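Long-range contact in sialidase B (Streptococcus pneumoniae serotype 4, PDB 4XJW), which cleaves terminal sialic acid residues from oligosaccharides, glycoproteins and glycolipids and acts as an intramolecular trans-sialidase: residues A[107-115]-A[176-185]. The protein carries 1 engineered substitution. Residues are numbered along the deposited sequence; the frame is centred on the assembly and turned at random.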
# COMPACT_ATOMS: atom_id res chain seq x y z
N THR A 107 -7.93 6.80 19.20
CA THR A 107 -8.57 8.10 19.39
C THR A 107 -9.60 8.28 18.29
O THR A 107 -9.26 8.44 17.11
CB THR A 107 -7.55 9.26 19.35
OG1 THR A 107 -6.53 9.05 20.33
CG2 THR A 107 -8.25 10.61 19.64
N LEU A 108 -10.87 8.25 18.68
CA LEU A 108 -11.96 8.34 17.72
C LEU A 108 -12.62 9.72 17.84
O LEU A 108 -12.89 10.18 18.94
CB LEU A 108 -12.95 7.20 17.97
CG LEU A 108 -14.20 7.14 17.09
CD1 LEU A 108 -14.66 5.70 16.90
CD2 LEU A 108 -15.35 7.98 17.69
N VAL A 109 -12.85 10.37 16.71
CA VAL A 109 -13.59 11.63 16.69
C VAL A 109 -14.70 11.55 15.65
O VAL A 109 -14.43 11.35 14.46
CB VAL A 109 -12.68 12.82 16.32
CG1 VAL A 109 -13.49 14.13 16.32
CG2 VAL A 109 -11.52 12.91 17.29
N PHE A 110 -15.95 11.71 16.08
CA PHE A 110 -17.06 11.64 15.15
C PHE A 110 -17.77 12.98 15.12
O PHE A 110 -18.16 13.49 16.17
CB PHE A 110 -18.05 10.54 15.52
CG PHE A 110 -19.25 10.49 14.62
CD1 PHE A 110 -19.11 10.05 13.31
CD2 PHE A 110 -20.50 10.89 15.07
CE1 PHE A 110 -20.20 10.00 12.46
CE2 PHE A 110 -21.60 10.84 14.23
CZ PHE A 110 -21.45 10.40 12.92
N VAL A 111 -17.88 13.57 13.94
CA VAL A 111 -18.50 14.88 13.79
C VAL A 111 -19.84 14.77 13.03
O VAL A 111 -19.90 14.26 11.91
CB VAL A 111 -17.55 15.86 13.07
CG1 VAL A 111 -18.21 17.23 12.96
CG2 VAL A 111 -16.23 15.97 13.84
N SER A 112 -20.91 15.23 13.67
CA SER A 112 -22.24 15.25 13.08
C SER A 112 -22.63 16.71 12.82
O SER A 112 -22.97 17.44 13.75
CB SER A 112 -23.23 14.56 14.04
OG SER A 112 -24.54 14.49 13.51
N ASP A 113 -22.57 17.11 11.56
CA ASP A 113 -22.61 18.52 11.18
C ASP A 113 -23.91 18.87 10.45
O ASP A 113 -24.07 18.56 9.27
CB ASP A 113 -21.41 18.83 10.28
CG ASP A 113 -21.24 20.31 10.00
OD1 ASP A 113 -22.16 21.10 10.31
OD2 ASP A 113 -20.18 20.68 9.45
N SER A 114 -24.83 19.51 11.17
CA SER A 114 -26.13 19.85 10.60
C SER A 114 -26.09 20.89 9.48
O SER A 114 -26.84 20.79 8.51
CB SER A 114 -27.12 20.27 11.70
OG SER A 114 -26.67 21.38 12.44
N LYS A 115 -25.20 21.87 9.59
CA LYS A 115 -25.14 22.91 8.56
C LYS A 115 -24.60 22.39 7.22
O LYS A 115 -25.08 22.81 6.17
CB LYS A 115 -24.36 24.12 9.05
CG LYS A 115 -25.11 24.95 10.09
CD LYS A 115 -25.27 26.39 9.65
CE LYS A 115 -25.31 27.35 10.85
NZ LYS A 115 -25.49 28.77 10.45
N ALA A 176 -20.29 20.92 15.83
CA ALA A 176 -19.48 20.17 14.86
C ALA A 176 -18.12 20.85 14.81
O ALA A 176 -17.99 21.92 14.21
CB ALA A 176 -20.13 20.19 13.50
N ILE A 177 -17.12 20.27 15.46
CA ILE A 177 -15.80 20.90 15.46
C ILE A 177 -15.14 20.79 14.09
O ILE A 177 -15.33 19.81 13.36
CB ILE A 177 -14.86 20.36 16.57
CG1 ILE A 177 -14.41 18.93 16.28
CG2 ILE A 177 -15.51 20.50 17.96
CD1 ILE A 177 -13.29 18.47 17.21
N SER A 178 -14.36 21.81 13.74
CA SER A 178 -13.73 21.90 12.43
C SER A 178 -12.61 20.88 12.28
O SER A 178 -12.09 20.36 13.26
CB SER A 178 -13.14 23.29 12.22
OG SER A 178 -12.05 23.51 13.10
N ASP A 179 -12.26 20.61 11.03
CA ASP A 179 -11.13 19.74 10.72
C ASP A 179 -9.86 20.24 11.42
O ASP A 179 -9.09 19.45 11.97
CB ASP A 179 -10.91 19.67 9.20
CG ASP A 179 -10.01 18.52 8.79
OD1 ASP A 179 -10.47 17.36 8.83
OD2 ASP A 179 -8.84 18.79 8.43
N GLN A 180 -9.67 21.56 11.42
CA GLN A 180 -8.55 22.18 12.12
C GLN A 180 -8.58 21.84 13.61
O GLN A 180 -7.56 21.42 14.18
CB GLN A 180 -8.60 23.71 11.95
CG GLN A 180 -7.50 24.46 12.69
CD GLN A 180 -7.33 25.89 12.20
OE1 GLN A 180 -8.03 26.33 11.29
NE2 GLN A 180 -6.40 26.62 12.80
N GLU A 181 -9.75 21.99 14.23
CA GLU A 181 -9.89 21.65 15.64
C GLU A 181 -9.57 20.17 15.89
O GLU A 181 -8.83 19.84 16.81
CB GLU A 181 -11.29 22.00 16.16
CG GLU A 181 -11.48 23.48 16.51
CD GLU A 181 -12.92 23.81 16.88
OE1 GLU A 181 -13.81 23.60 16.04
OE2 GLU A 181 -13.15 24.29 18.01
N VAL A 182 -10.12 19.30 15.04
CA VAL A 182 -9.86 17.86 15.14
C VAL A 182 -8.36 17.56 15.17
O VAL A 182 -7.90 16.73 15.95
CB VAL A 182 -10.52 17.08 13.98
CG1 VAL A 182 -10.16 15.61 14.04
CG2 VAL A 182 -12.03 17.26 13.99
N SER A 183 -7.60 18.26 14.34
CA SER A 183 -6.16 17.99 14.25
C SER A 183 -5.38 18.37 15.51
O SER A 183 -4.22 18.00 15.65
CB SER A 183 -5.55 18.65 13.01
OG SER A 183 -5.46 20.06 13.17
N THR A 184 -6.02 19.11 16.42
CA THR A 184 -5.37 19.51 17.67
C THR A 184 -5.61 18.52 18.81
O THR A 184 -5.02 18.65 19.88
CB THR A 184 -5.86 20.89 18.15
OG1 THR A 184 -7.18 20.78 18.69
CG2 THR A 184 -5.85 21.88 17.00
N ILE A 185 -6.49 17.55 18.59
CA ILE A 185 -6.77 16.57 19.63
C ILE A 185 -5.58 15.63 19.76
O ILE A 185 -5.17 14.99 18.79
CB ILE A 185 -8.05 15.77 19.34
CG1 ILE A 185 -9.26 16.71 19.32
CG2 ILE A 185 -8.23 14.66 20.36
CD1 ILE A 185 -10.54 16.08 18.83
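Glu181 O is gripped twice by Thr184, next to Val182 and Ile185, which both rest on Val109. Thr184 N donates at 2.9 Å to Glu181 O. Thr184 OG1 meets the same Glu181 O at 2.7 Å, in the carbonyl plane and on a lone pair. A capping box closes the N-terminus of helix 179-182: Glu181 N donates to Ser178 OG at 3.0 Å, and Ser178 N donates back to Glu181 OE1. These bonds lie within 176-185; the contact with the strand is apolar.

Val109 uses both methyls. CG1 lies anti to the backbone N (chi1 -179°), which leaves CG2 beside that N. Val109 CG2 meets Ile185 CD1 tip to tip at 3.7 Å. Val109 CG1 lies 4.2 Å from Val182 CG2, and the two side chains run alongside each other, pointing opposite ways. Val111 has the same torsion, and its CG1 sits 3.6 Å from Ala176 CB. The Asp113 carboxylate closes over that same methyl, with Asp113 CG 3.7 Å from Ala176 CB. At the opposite end of the contact from Asp113, Thr107 CG2 touches Ile185 CG2. Thr107 OG1 is held by Lys37.

The contact belongs to the N-terminal concanavalin-like domain, away from the active site. The short helix 179-182 and its flanking loops lie on one face of strand 102-113. On the other face of this strand, Leu108 and Phe110 pack against strand 74-80 of the second sheet. Strands 32-39 and 118-123 flank 102-113; Thr33 touches Val109 and Val111, and Val35 touches Ile185.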